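Local coordinates for glutathione S-transferase (PDB 3AY8), which probably transfers glutathione to electrophilic compounds, working as a homodimer with the cytosolic glutathione transferase fold, at residues Y101-S106 against T161-S166; V109-I114 against D132-T137; P117-G122 against D208-N213; T137-N142 against S178-I183; K149-D154 against Q184-D189. All coordinates share one frame; numbering follows the deposited sequence. Where two conformers were deposited one is given.

In the fold
All five contacts tie together the helical C-terminal domain; in this family glutathione binds mainly to the thioredoxin-like N-terminal domain, in the cleft facing this one. Contact 1 is the most central, about 6 Å from the chain centre, and joins helices 90-120 and 158-173 beside the dimer interface. Contact 2 lies further along helix 90-120, its centre 12 Å from that of contact 1, and contact 3 is near that helix's end, 19 Å from the chain centre. Contacts 2 and 4 share T137 on helix 128-147. Contact 4 and contact 5, with centres 11 Å apart, both hold helix 181-190; L141 touches V151 between them. Contacts 3 and 5 lie furthest apart, 29 Å between centres.

Contact 1: Y101-S106 against T161-S166; sequences YFDSAS and TSIYAS
D103 lays its CB against CG1 of I163, 3.8 Å away, and reaches past it with its carboxylate toward S166, one turn further along the helix of I163. D103 CG is anti to its backbone N (chi1 -175°), which points it at helix 158-173, whose axis runs 9.6 Å from that of helix 90-120, the same way at 32°. S166 OG donates to OD1 of D103 over 2.6 Å, entering on the syn lone pair, the side of the other carboxylate oxygen. OD2 is occupied as well: a water gives it one hydrogen at 2.8 Å and another to O of S162 at 2.7 Å, so a main-chain carbonyl joins the network. F102 adds an apolar flank, with I163 CD1 4.2 Å from CD2 at the edge of the ring. R69, outside this helical bundle, makes a salt bridge to OD2. On the far side of helix 90-120, Y101 and S104 meet their counterparts in the second subunit. With both oxygens of a buried carboxylate engaged, rotation of the group about CB-CG should be restricted, and D103 links two helices to the N-terminal domain through polar bonds.

Contact 2: V109-I114 against D132-T137; sequences VKIRAI and DDLNST
The flat carboxylate of D133 is approached from above its plane by K110, whose NZ stands 58° out of that plane and 2.9 Å from OD1, in a salt bridge. The carbonyl of D133 is met in much the same manner, with NZ 52° out of its plane and 3.2 Å from O. K110 and D133 join an antiparallel helix pair in the all-helical C-terminal domain of the transferase fold: helices 90-120 and 128-147 cross here at -159°, their axes 9.2 Å apart. The K110 chain is extended beyond CG and runs over the turn from D133 to T137, crossing the D133 side chain at about a right angle. At its base, K110 CB packs 4.0 Å from L134 CD1. Nearer the K110 backbone, I111, I114 and L134 form an apolar layer. L134 directs one methyl, CD1, at CG1 of I111 (4.0 Å) and the other, CD2, at CD1 of I114 (3.9 Å); I170 and W175 extend this layer. A single ammonium thus binds the carboxylate and main-chain carbonyl of D133 and, one turn on, a hydroxyl, T137 OG1, 2.7 Å from K110 NZ.

Contact 3: P117-G122 against D208-N213; sequences PILFLG and DAVKKN
I118 and L119 supply the apolar part of this contact, pressing on one side of the C-terminal helix 196-213. L119 CG lies beside the backbone N (chi1 -71°), and from there L119 CD2 touches A209 CB at 3.6 Å and also V210 CG2 at 3.8 Å; the L119 and V210 side chains cross at about a right angle. I118 works with its CG2 branch, which rests 3.8 Å from V210 CG1 and 3.5 Å from the carbonyl O of V210. The same methyl meets CB of N213, the two side chains sliding past each other in opposite directions. The polar part is one bond: N213 ND2 donates to the I118 carbonyl O at 3.0 Å with an N-H...O angle of 156°. That oxygen lies close to the amide plane of N213, and the donor is tilted only 18° from the carbonyl plane. Helix 90-120 is in its last turn here, where carbonyls generally run short of main-chain donors from a following turn. The side-chain amide of N213 therefore gives one such carbonyl a donor from another helix, pinning the C-terminal helix to the C-terminal end of helix 90-120 in the helical domain.

Contact 4: T137-N142 against S178-I183; sequences TLSFLN and SSFPNI
N142 OD1 takes two main-chain N-H groups at the start of helix 181-190: N182 N at 2.9 Å, nearly along the C=O axis of the amide, and I183 N at 3.5 Å, a weak bond. N142 CG is anti to its backbone N (chi1 -176°), which puts CG on the side of that helix start. In return N182 ND2 donates to the main-chain O of N142 at 3.0 Å with a fairly straight N-H...O angle of 157°; the same ND2 also donates to E146 OE1, its stronger partner. The N-cap position itself is held by F180, so in this helical C-terminal domain an asparagine from another helix accepts two first-turn N-H groups, one weakly, and the positive end of the helix dipole would probably polarise its amide. The F180 ring has L138 C over one face. L138 CB meets F180 CE2 at 3.6 Å, the side chains crossing at about a right angle, while S139 CA comes obliquely to within 3.6 Å of F180 CE1. Deeper in, I183 CD1 packs 4.0 Å from L141 CD2 and lies 3.4 Å from the carbonyl O of L138.

Contact 5: K149-D154 against Q184-D189; sequences KWVAAD and QRWIKD
W150 and W186 meet obliquely, their planes at 79° and CE3 of W150 3.9 Å from CD1 of W186. W186 CG, anti to its backbone N, points toward the loop; NE1 is hydrogen-bonded to D160. V151 lies over one face of the W186 ring, CG1 3.5 Å above the plane and displaced toward the rim. The W150 six-membered ring also reaches D189: CH2 lies 3.5 Å from D189 CB, and the D189 carbonyl O sits at the ring edge. R185 bends at chi3 (80°), and K149 O lies at its guanidinium edge, in the guanidinium plane, while the donor stands above the carbonyl plane: NH2 donates to K149 O over 2.9 Å, with an N-H...O angle of 163°, and also to L145 O, its stronger partner. A water bridges the three groups, accepting from R185 NE and donating to K149 O and to D189 OD2, 2.7 Å from the water. K149, extended throughout, crosses D189 at about a right angle, NZ 4.3 Å from OD2, too far for a salt bridge. An arginine-carbonyl bond and a shared water thus fix the loop after helix 128-147 to helix 181-190, the W150-W186 packing alongside, with probably weak K149-D189 attraction.

Contact 1: Y101-S106 against T161-S166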
# COMPACT_ATOMS: atom_id res chain seq x y z
N TYR A 101 -4.56 -2.89 -0.45
CA TYR A 101 -3.55 -2.14 -1.20
C TYR A 101 -4.10 -0.83 -1.72
O TYR A 101 -3.39 0.16 -1.74
CB TYR A 101 -2.90 -2.98 -2.33
CG TYR A 101 -1.94 -4.01 -1.77
CD1 TYR A 101 -0.72 -3.63 -1.20
CD2 TYR A 101 -2.28 -5.36 -1.76
CE1 TYR A 101 0.15 -4.59 -0.66
CE2 TYR A 101 -1.43 -6.31 -1.22
CZ TYR A 101 -0.23 -5.92 -0.68
OH TYR A 101 0.59 -6.90 -0.15
N PHE A 102 -5.37 -0.82 -2.11
CA PHE A 102 -6.06 0.45 -2.43
C PHE A 102 -6.03 1.42 -1.24
O PHE A 102 -5.74 2.60 -1.41
CB PHE A 102 -7.48 0.16 -2.92
CG PHE A 102 -8.37 1.37 -3.01
CD1 PHE A 102 -8.40 2.14 -4.18
CD2 PHE A 102 -9.18 1.74 -1.94
CE1 PHE A 102 -9.22 3.26 -4.26
CE2 PHE A 102 -10.02 2.86 -2.03
CZ PHE A 102 -10.05 3.61 -3.18
N ASP A 103 -6.32 0.93 -0.03
CA ASP A 103 -6.22 1.76 1.17
C ASP A 103 -4.80 2.34 1.33
O ASP A 103 -4.62 3.53 1.58
CB ASP A 103 -6.59 0.95 2.43
CG ASP A 103 -6.61 1.81 3.68
OD1 ASP A 103 -7.40 2.78 3.73
OD2 ASP A 103 -5.83 1.54 4.62
N SER A 104 -3.79 1.48 1.17
CA SER A 104 -2.40 1.83 1.45
C SER A 104 -1.76 2.69 0.37
O SER A 104 -0.94 3.55 0.69
CB SER A 104 -1.56 0.56 1.66
OG SER A 104 -1.31 -0.08 0.42
N ALA A 105 -2.11 2.44 -0.89
CA ALA A 105 -1.46 3.11 -2.03
C ALA A 105 -2.20 4.33 -2.57
O ALA A 105 -1.60 5.16 -3.26
CB ALA A 105 -1.22 2.11 -3.18
N SER A 106 -3.51 4.42 -2.32
CA SER A 106 -4.32 5.51 -2.89
C SER A 106 -5.04 6.31 -1.81
O SER A 106 -4.88 7.53 -1.73
CB SER A 106 -5.37 4.96 -3.88
OG SER A 106 -4.75 4.35 -4.98
N THR A 161 -12.33 -2.59 7.96
CA THR A 161 -11.73 -1.97 9.14
C THR A 161 -10.62 -0.97 8.76
O THR A 161 -10.57 0.13 9.30
CB THR A 161 -11.26 -3.00 10.18
OG1 THR A 161 -10.52 -4.04 9.54
CG2 THR A 161 -12.49 -3.63 10.88
N SER A 162 -9.77 -1.33 7.79
CA SER A 162 -8.69 -0.43 7.35
C SER A 162 -9.24 0.81 6.63
O SER A 162 -8.84 1.94 6.93
CB SER A 162 -7.71 -1.18 6.44
OG SER A 162 -6.91 -2.08 7.21
N ILE A 163 -10.14 0.60 5.68
CA ILE A 163 -10.70 1.70 4.90
C ILE A 163 -11.60 2.59 5.78
O ILE A 163 -11.60 3.80 5.62
CB ILE A 163 -11.41 1.17 3.61
CG1 ILE A 163 -10.37 0.51 2.69
CG2 ILE A 163 -12.10 2.30 2.87
CD1 ILE A 163 -10.94 -0.13 1.39
N TYR A 164 -12.30 2.00 6.74
CA TYR A 164 -13.03 2.78 7.74
C TYR A 164 -12.09 3.67 8.58
O TYR A 164 -12.38 4.86 8.80
CB TYR A 164 -13.91 1.87 8.60
CG TYR A 164 -14.59 2.54 9.78
CD1 TYR A 164 -15.23 3.78 9.63
CD2 TYR A 164 -14.62 1.91 11.03
CE1 TYR A 164 -15.85 4.39 10.71
CE2 TYR A 164 -15.25 2.51 12.12
CZ TYR A 164 -15.86 3.76 11.95
OH TYR A 164 -16.50 4.37 13.00
N ALA A 165 -10.95 3.13 9.01
CA ALA A 165 -9.97 3.93 9.76
C ALA A 165 -9.49 5.13 8.94
O ALA A 165 -9.37 6.25 9.47
CB ALA A 165 -8.79 3.06 10.21
N SER A 166 -9.24 4.89 7.66
CA SER A 166 -8.84 5.96 6.75
C SER A 166 -9.95 7.01 6.55
O SER A 166 -9.74 8.21 6.78
CB SER A 166 -8.42 5.37 5.40
OG SER A 166 -7.20 4.65 5.51
O HOH W 1 -6.17 1.93 7.34

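Contact 2: V109-I114 against D132-T137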
# COMPACT_ATOMS: atom_id res chain seq x y z
N VAL A 109 -2.80 7.50 1.50
CA VAL A 109 -1.75 8.30 0.89
C VAL A 109 -2.25 9.73 0.56
O VAL A 109 -1.54 10.71 0.80
CB VAL A 109 -1.24 7.60 -0.41
CG1 VAL A 109 -0.54 8.59 -1.36
CG2 VAL A 109 -0.31 6.47 -0.04
N LYS A 110 -3.45 9.82 0.01
CA LYS A 110 -4.01 11.11 -0.41
C LYS A 110 -4.60 11.92 0.75
O LYS A 110 -4.60 13.14 0.72
CB LYS A 110 -5.03 10.89 -1.52
CG LYS A 110 -4.38 10.49 -2.85
CD LYS A 110 -5.42 10.15 -3.91
CE LYS A 110 -4.75 9.42 -5.10
NZ LYS A 110 -5.70 9.41 -6.25
N ILE A 111 -5.10 11.22 1.76
CA ILE A 111 -5.49 11.87 3.02
C ILE A 111 -4.25 12.47 3.68
O ILE A 111 -4.22 13.63 4.07
CB ILE A 111 -6.20 10.85 3.96
CG1 ILE A 111 -7.55 10.43 3.34
CG2 ILE A 111 -6.37 11.44 5.37
CD1 ILE A 111 -8.26 9.18 4.03
N ARG A 112 -3.20 11.67 3.76
CA ARG A 112 -1.94 12.11 4.33
C ARG A 112 -1.31 13.31 3.57
O ARG A 112 -0.78 14.22 4.20
CB ARG A 112 -0.98 10.95 4.37
CG ARG A 112 0.05 11.06 5.43
CD ARG A 112 1.09 9.95 5.28
NE ARG A 112 1.97 9.92 6.45
CZ ARG A 112 3.20 10.42 6.48
NH1 ARG A 112 3.91 10.34 7.60
NH2 ARG A 112 3.74 10.99 5.40
N ALA A 113 -1.37 13.28 2.24
CA ALA A 113 -0.87 14.38 1.40
C ALA A 113 -1.51 15.72 1.77
O ALA A 113 -0.87 16.77 1.71
CB ALA A 113 -1.08 14.08 -0.07
N ILE A 114 -2.78 15.67 2.17
CA ILE A 114 -3.50 16.85 2.65
C ILE A 114 -3.15 17.18 4.11
O ILE A 114 -2.78 18.32 4.43
CB ILE A 114 -5.02 16.65 2.49
CG1 ILE A 114 -5.39 16.65 1.00
CG2 ILE A 114 -5.83 17.74 3.27
CD1 ILE A 114 -6.69 15.90 0.69
N ASP A 132 -8.89 17.38 -5.36
CA ASP A 132 -9.32 16.65 -6.55
C ASP A 132 -8.75 15.23 -6.58
O ASP A 132 -9.44 14.29 -6.98
CB ASP A 132 -8.87 17.38 -7.81
CG ASP A 132 -9.54 18.73 -7.98
OD1 ASP A 132 -10.47 19.06 -7.21
OD2 ASP A 132 -9.12 19.47 -8.88
N ASP A 133 -7.49 15.10 -6.19
CA ASP A 133 -6.80 13.81 -6.19
C ASP A 133 -7.51 12.84 -5.24
O ASP A 133 -7.83 11.72 -5.62
CB ASP A 133 -5.33 13.99 -5.80
CG ASP A 133 -4.44 12.84 -6.27
OD1 ASP A 133 -4.87 12.03 -7.12
OD2 ASP A 133 -3.30 12.75 -5.76
N LEU A 134 -7.78 13.30 -4.02
CA LEU A 134 -8.50 12.48 -3.06
C LEU A 134 -9.91 12.14 -3.55
O LEU A 134 -10.34 11.01 -3.45
CB LEU A 134 -8.56 13.15 -1.67
CG LEU A 134 -9.37 12.38 -0.60
CD1 LEU A 134 -8.89 10.93 -0.39
CD2 LEU A 134 -9.40 13.14 0.73
N ASN A 135 -10.62 13.13 -4.08
CA ASN A 135 -11.98 12.91 -4.59
C ASN A 135 -12.05 11.88 -5.71
O ASN A 135 -13.00 11.10 -5.78
CB ASN A 135 -12.63 14.25 -4.97
CG ASN A 135 -13.24 14.98 -3.77
OD1 ASN A 135 -13.39 16.21 -3.77
ND2 ASN A 135 -13.61 14.22 -2.75
N SER A 136 -11.02 11.82 -6.56
CA SER A 136 -10.94 10.77 -7.58
C SER A 136 -10.83 9.36 -6.96
O SER A 136 -11.43 8.38 -7.46
CB SER A 136 -9.75 11.05 -8.51
OG SER A 136 -9.45 9.90 -9.28
N THR A 137 -10.07 9.26 -5.87
CA THR A 137 -9.95 8.00 -5.13
C THR A 137 -11.24 7.67 -4.39
O THR A 137 -11.68 6.52 -4.38
CB THR A 137 -8.72 8.02 -4.20
OG1 THR A 137 -7.55 7.91 -5.03
CG2 THR A 137 -8.73 6.82 -3.21

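Contact 3: P117-G122 against D208-N213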
# COMPACT_ATOMS: atom_id res chain seq x y z
N PRO A 117 1.08 17.98 5.87
CA PRO A 117 1.69 19.30 5.81
C PRO A 117 0.97 20.34 6.65
O PRO A 117 1.59 21.31 7.09
CB PRO A 117 1.60 19.65 4.32
CG PRO A 117 1.52 18.32 3.63
CD PRO A 117 0.67 17.51 4.53
N ILE A 118 -0.33 20.14 6.86
CA ILE A 118 -1.15 21.02 7.69
C ILE A 118 -0.80 20.84 9.17
O ILE A 118 -0.74 21.82 9.92
CB ILE A 118 -2.68 20.80 7.45
CG1 ILE A 118 -3.09 21.31 6.08
CG2 ILE A 118 -3.52 21.45 8.55
CD1 ILE A 118 -4.52 20.97 5.68
N LEU A 119 -0.59 19.59 9.59
CA LEU A 119 -0.25 19.29 10.98
C LEU A 119 1.16 19.73 11.34
O LEU A 119 1.38 20.26 12.43
CB LEU A 119 -0.39 17.79 11.28
CG LEU A 119 -1.77 17.13 11.33
CD1 LEU A 119 -1.67 15.62 11.10
CD2 LEU A 119 -2.46 17.43 12.66
N PHE A 120 2.11 19.52 10.43
CA PHE A 120 3.53 19.59 10.77
C PHE A 120 4.36 20.57 9.96
O PHE A 120 5.41 21.01 10.44
CB PHE A 120 4.17 18.20 10.65
CG PHE A 120 3.56 17.16 11.54
CD1 PHE A 120 3.56 17.31 12.93
CD2 PHE A 120 2.98 16.02 10.99
CE1 PHE A 120 2.98 16.34 13.75
CE2 PHE A 120 2.42 15.03 11.81
CZ PHE A 120 2.41 15.20 13.19
N LEU A 121 3.93 20.91 8.76
CA LEU A 121 4.80 21.66 7.84
C LEU A 121 4.35 23.09 7.58
O LEU A 121 4.83 23.73 6.64
CB LEU A 121 4.97 20.91 6.51
CG LEU A 121 5.45 19.46 6.49
CD1 LEU A 121 5.60 18.99 5.04
CD2 LEU A 121 6.76 19.27 7.24
N GLY A 122 3.43 23.59 8.40
CA GLY A 122 3.01 24.98 8.28
C GLY A 122 1.96 25.27 7.22
O GLY A 122 1.68 26.43 6.93
N ASP A 208 -9.58 17.21 14.85
CA ASP A 208 -9.41 18.47 15.59
C ASP A 208 -8.02 19.08 15.38
O ASP A 208 -7.90 20.29 15.17
CB ASP A 208 -9.68 18.27 17.09
CG ASP A 208 -11.16 17.99 17.39
OD1 ASP A 208 -12.01 18.06 16.48
OD2 ASP A 208 -11.47 17.68 18.56
N ALA A 209 -6.98 18.26 15.43
CA ALA A 209 -5.61 18.75 15.25
C ALA A 209 -5.38 19.33 13.84
O ALA A 209 -4.66 20.32 13.68
CB ALA A 209 -4.59 17.66 15.58
N VAL A 210 -6.00 18.72 12.83
CA VAL A 210 -5.92 19.27 11.47
C VAL A 210 -6.68 20.62 11.34
O VAL A 210 -6.12 21.60 10.86
CB VAL A 210 -6.39 18.25 10.38
CG1 VAL A 210 -6.24 18.84 8.98
CG2 VAL A 210 -5.60 16.93 10.49
N LYS A 211 -7.94 20.63 11.78
CA LYS A 211 -8.79 21.81 11.70
C LYS A 211 -8.11 22.99 12.36
O LYS A 211 -8.09 24.10 11.82
CB LYS A 211 -10.14 21.57 12.38
CG LYS A 211 -11.10 20.70 11.61
CD LYS A 211 -12.17 20.18 12.55
CE LYS A 211 -13.38 19.73 11.79
NZ LYS A 211 -14.19 18.77 12.57
N LYS A 212 -7.52 22.72 13.53
CA LYS A 212 -6.89 23.74 14.36
C LYS A 212 -5.90 24.57 13.53
O LYS A 212 -5.77 25.77 13.75
CB LYS A 212 -6.20 23.10 15.57
CG LYS A 212 -5.67 24.11 16.59
CD LYS A 212 -5.19 23.44 17.88
CE LYS A 212 -4.62 24.48 18.83
NZ LYS A 212 -4.52 23.99 20.24
N ASN A 213 -5.23 23.93 12.57
CA ASN A 213 -4.24 24.63 11.74
C ASN A 213 -4.75 25.21 10.42
O ASN A 213 -4.01 25.90 9.72
CB ASN A 213 -3.02 23.75 11.51
CG ASN A 213 -2.16 23.63 12.74
OD1 ASN A 213 -2.38 24.34 13.73
ND2 ASN A 213 -1.18 22.74 12.70

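Contact 4: T137-N142 against S178-I183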
# COMPACT_ATOMS: atom_id res chain seq x y z
N THR A 137 -10.07 9.26 -5.87
CA THR A 137 -9.95 8.00 -5.13
C THR A 137 -11.24 7.67 -4.39
O THR A 137 -11.68 6.52 -4.38
CB THR A 137 -8.72 8.02 -4.20
OG1 THR A 137 -7.55 7.91 -5.03
CG2 THR A 137 -8.73 6.82 -3.21
N LEU A 138 -11.89 8.70 -3.83
CA LEU A 138 -13.21 8.47 -3.22
C LEU A 138 -14.24 7.95 -4.21
O LEU A 138 -15.10 7.14 -3.87
CB LEU A 138 -13.73 9.74 -2.52
CG LEU A 138 -12.90 10.25 -1.33
CD1 LEU A 138 -13.61 11.40 -0.63
CD2 LEU A 138 -12.57 9.11 -0.35
N SER A 139 -14.18 8.45 -5.45
CA SER A 139 -15.11 8.03 -6.48
C SER A 139 -15.00 6.54 -6.78
O SER A 139 -16.00 5.86 -6.96
CB SER A 139 -14.92 8.86 -7.76
OG SER A 139 -15.83 8.43 -8.74
N PHE A 140 -13.77 6.04 -6.81
CA PHE A 140 -13.47 4.62 -6.98
C PHE A 140 -14.04 3.81 -5.82
O PHE A 140 -14.67 2.78 -6.03
CB PHE A 140 -11.96 4.42 -7.05
CG PHE A 140 -11.46 4.10 -8.42
CD1 PHE A 140 -11.08 2.80 -8.74
CD2 PHE A 140 -11.35 5.09 -9.39
CE1 PHE A 140 -10.60 2.49 -10.01
CE2 PHE A 140 -10.87 4.80 -10.67
CZ PHE A 140 -10.49 3.50 -10.98
N LEU A 141 -13.81 4.29 -4.59
CA LEU A 141 -14.37 3.64 -3.40
C LEU A 141 -15.89 3.60 -3.50
O LEU A 141 -16.52 2.60 -3.18
CB LEU A 141 -13.94 4.36 -2.12
CG LEU A 141 -14.53 3.82 -0.80
CD1 LEU A 141 -14.30 2.27 -0.61
CD2 LEU A 141 -14.00 4.61 0.42
N ASN A 142 -16.48 4.72 -3.92
CA ASN A 142 -17.92 4.80 -4.07
C ASN A 142 -18.46 3.73 -5.03
O ASN A 142 -19.53 3.17 -4.80
CB ASN A 142 -18.34 6.20 -4.52
CG ASN A 142 -19.86 6.36 -4.58
OD1 ASN A 142 -20.56 6.27 -3.57
ND2 ASN A 142 -20.37 6.58 -5.78
N SER A 178 -21.10 14.19 -0.32
CA SER A 178 -22.47 14.18 -0.87
C SER A 178 -22.52 13.56 -2.27
O SER A 178 -23.52 12.96 -2.65
CB SER A 178 -23.06 15.60 -0.89
OG SER A 178 -22.32 16.45 -1.75
N SER A 179 -21.42 13.69 -3.01
CA SER A 179 -21.30 13.08 -4.34
C SER A 179 -21.17 11.55 -4.29
O SER A 179 -21.20 10.88 -5.32
CB SER A 179 -20.11 13.67 -5.09
OG SER A 179 -20.32 15.03 -5.44
N PHE A 180 -21.00 10.99 -3.09
CA PHE A 180 -20.77 9.55 -2.96
C PHE A 180 -21.75 8.86 -2.03
O PHE A 180 -21.40 8.52 -0.89
CB PHE A 180 -19.31 9.28 -2.55
CG PHE A 180 -18.30 10.11 -3.29
CD1 PHE A 180 -18.15 9.98 -4.67
CD2 PHE A 180 -17.49 11.01 -2.61
CE1 PHE A 180 -17.21 10.75 -5.36
CE2 PHE A 180 -16.55 11.78 -3.28
CZ PHE A 180 -16.41 11.65 -4.66
N PRO A 181 -23.00 8.63 -2.51
CA PRO A 181 -24.03 8.05 -1.64
C PRO A 181 -23.68 6.66 -1.10
O PRO A 181 -24.12 6.31 -0.01
CB PRO A 181 -25.29 8.00 -2.53
CG PRO A 181 -24.81 8.19 -3.94
CD PRO A 181 -23.53 8.99 -3.84
N ASN A 182 -22.90 5.88 -1.84
CA ASN A 182 -22.51 4.53 -1.38
C ASN A 182 -21.56 4.54 -0.18
O ASN A 182 -21.68 3.70 0.71
CB ASN A 182 -21.95 3.67 -2.53
CG ASN A 182 -22.97 3.48 -3.66
OD1 ASN A 182 -24.17 3.35 -3.42
ND2 ASN A 182 -22.48 3.46 -4.89
N ILE A 183 -20.62 5.49 -0.18
CA ILE A 183 -19.77 5.74 1.00
C ILE A 183 -20.61 6.21 2.19
O ILE A 183 -20.40 5.77 3.32
CB ILE A 183 -18.63 6.78 0.72
CG1 ILE A 183 -17.75 6.34 -0.47
CG2 ILE A 183 -17.75 6.97 1.99
CD1 ILE A 183 -16.63 7.31 -0.84

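Contact 5: K149-D154 against Q184-D189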
# COMPACT_ATOMS: atom_id res chain seq x y z
N LYS A 149 -22.45 -4.57 -0.37
CA LYS A 149 -22.77 -3.80 0.84
C LYS A 149 -21.53 -3.24 1.54
O LYS A 149 -21.52 -2.08 1.97
CB LYS A 149 -23.59 -4.64 1.82
CG LYS A 149 -24.15 -3.83 2.99
CD LYS A 149 -24.90 -4.71 3.98
CE LYS A 149 -25.51 -3.87 5.10
NZ LYS A 149 -26.00 -4.72 6.23
N TRP A 150 -20.50 -4.07 1.66
CA TRP A 150 -19.22 -3.71 2.27
C TRP A 150 -18.15 -3.61 1.16
O TRP A 150 -18.46 -3.88 0.01
CB TRP A 150 -18.84 -4.74 3.35
CG TRP A 150 -19.87 -4.85 4.45
CD1 TRP A 150 -20.94 -5.70 4.49
CD2 TRP A 150 -19.93 -4.07 5.66
NE1 TRP A 150 -21.66 -5.50 5.66
CE2 TRP A 150 -21.07 -4.51 6.39
CE3 TRP A 150 -19.14 -3.04 6.20
CZ2 TRP A 150 -21.42 -3.96 7.63
CZ3 TRP A 150 -19.49 -2.49 7.43
CH2 TRP A 150 -20.63 -2.96 8.13
N VAL A 151 -16.93 -3.18 1.49
CA VAL A 151 -15.94 -2.84 0.44
C VAL A 151 -15.50 -4.01 -0.44
O VAL A 151 -15.18 -3.82 -1.61
CB VAL A 151 -14.65 -2.10 0.97
CG1 VAL A 151 -14.97 -0.76 1.60
CG2 VAL A 151 -13.84 -2.99 1.89
N ALA A 152 -15.48 -5.22 0.13
CA ALA A 152 -14.87 -6.34 -0.58
C ALA A 152 -15.77 -7.56 -0.70
O ALA A 152 -15.35 -8.59 -1.24
CB ALA A 152 -13.53 -6.74 0.09
N ALA A 153 -17.00 -7.44 -0.20
CA ALA A 153 -17.94 -8.55 -0.13
C ALA A 153 -19.26 -8.04 0.40
O ALA A 153 -19.38 -6.86 0.77
CB ALA A 153 -17.41 -9.67 0.78
N ASP A 154 -20.26 -8.92 0.46
CA ASP A 154 -21.52 -8.55 1.08
C ASP A 154 -21.50 -8.76 2.60
O ASP A 154 -22.51 -8.55 3.27
CB ASP A 154 -22.70 -9.25 0.40
CG ASP A 154 -23.12 -8.55 -0.88
OD1 ASP A 154 -23.31 -7.32 -0.88
OD2 ASP A 154 -23.28 -9.25 -1.90
N GLN A 184 -21.56 7.11 1.93
CA GLN A 184 -22.48 7.58 2.99
C GLN A 184 -23.22 6.43 3.66
O GLN A 184 -23.32 6.38 4.88
CB GLN A 184 -23.47 8.62 2.45
CG GLN A 184 -22.82 9.93 2.04
CD GLN A 184 -23.82 10.94 1.53
OE1 GLN A 184 -24.55 10.68 0.56
NE2 GLN A 184 -23.86 12.10 2.15
N ARG A 185 -23.72 5.49 2.85
CA ARG A 185 -24.40 4.30 3.36
C ARG A 185 -23.44 3.43 4.18
O ARG A 185 -23.75 2.99 5.30
CB ARG A 185 -24.95 3.48 2.19
CG ARG A 185 -25.62 2.15 2.61
CD ARG A 185 -25.71 1.16 1.44
NE ARG A 185 -24.44 0.46 1.21
CZ ARG A 185 -23.80 0.40 0.05
NH1 ARG A 185 -24.28 1.01 -1.04
NH2 ARG A 185 -22.65 -0.28 -0.04
N TRP A 186 -22.27 3.17 3.61
CA TRP A 186 -21.31 2.25 4.21
C TRP A 186 -20.76 2.79 5.54
O TRP A 186 -20.56 2.02 6.47
CB TRP A 186 -20.20 1.96 3.19
CG TRP A 186 -18.94 1.36 3.72
CD1 TRP A 186 -18.69 0.05 3.93
CD2 TRP A 186 -17.73 2.07 4.05
NE1 TRP A 186 -17.40 -0.12 4.39
CE2 TRP A 186 -16.79 1.10 4.47
CE3 TRP A 186 -17.35 3.42 4.04
CZ2 TRP A 186 -15.49 1.44 4.88
CZ3 TRP A 186 -16.07 3.76 4.44
CH2 TRP A 186 -15.15 2.77 4.86
N ILE A 187 -20.55 4.10 5.61
CA ILE A 187 -19.96 4.71 6.81
C ILE A 187 -20.89 4.64 8.03
O ILE A 187 -20.41 4.56 9.17
CB ILE A 187 -19.46 6.16 6.55
CG1 ILE A 187 -18.47 6.59 7.63
CG2 ILE A 187 -20.61 7.14 6.41
CD1 ILE A 187 -17.07 6.07 7.42
N LYS A 188 -22.20 4.63 7.80
CA LYS A 188 -23.19 4.35 8.85
C LYS A 188 -23.15 2.88 9.25
O LYS A 188 -23.25 2.55 10.42
CB LYS A 188 -24.60 4.69 8.38
CG LYS A 188 -24.82 6.12 8.01
CD LYS A 188 -26.20 6.26 7.38
CE LYS A 188 -26.47 7.70 6.94
NZ LYS A 188 -27.54 7.71 5.90
N ASP A 189 -22.99 1.98 8.28
CA ASP A 189 -22.82 0.56 8.60
C ASP A 189 -21.54 0.29 9.40
O ASP A 189 -21.51 -0.60 10.25
CB ASP A 189 -22.85 -0.31 7.35
CG ASP A 189 -24.26 -0.54 6.83
OD1 ASP A 189 -25.21 -0.47 7.64
OD2 ASP A 189 -24.41 -0.78 5.62
O HOH W 2 -22.97 -0.32 3.40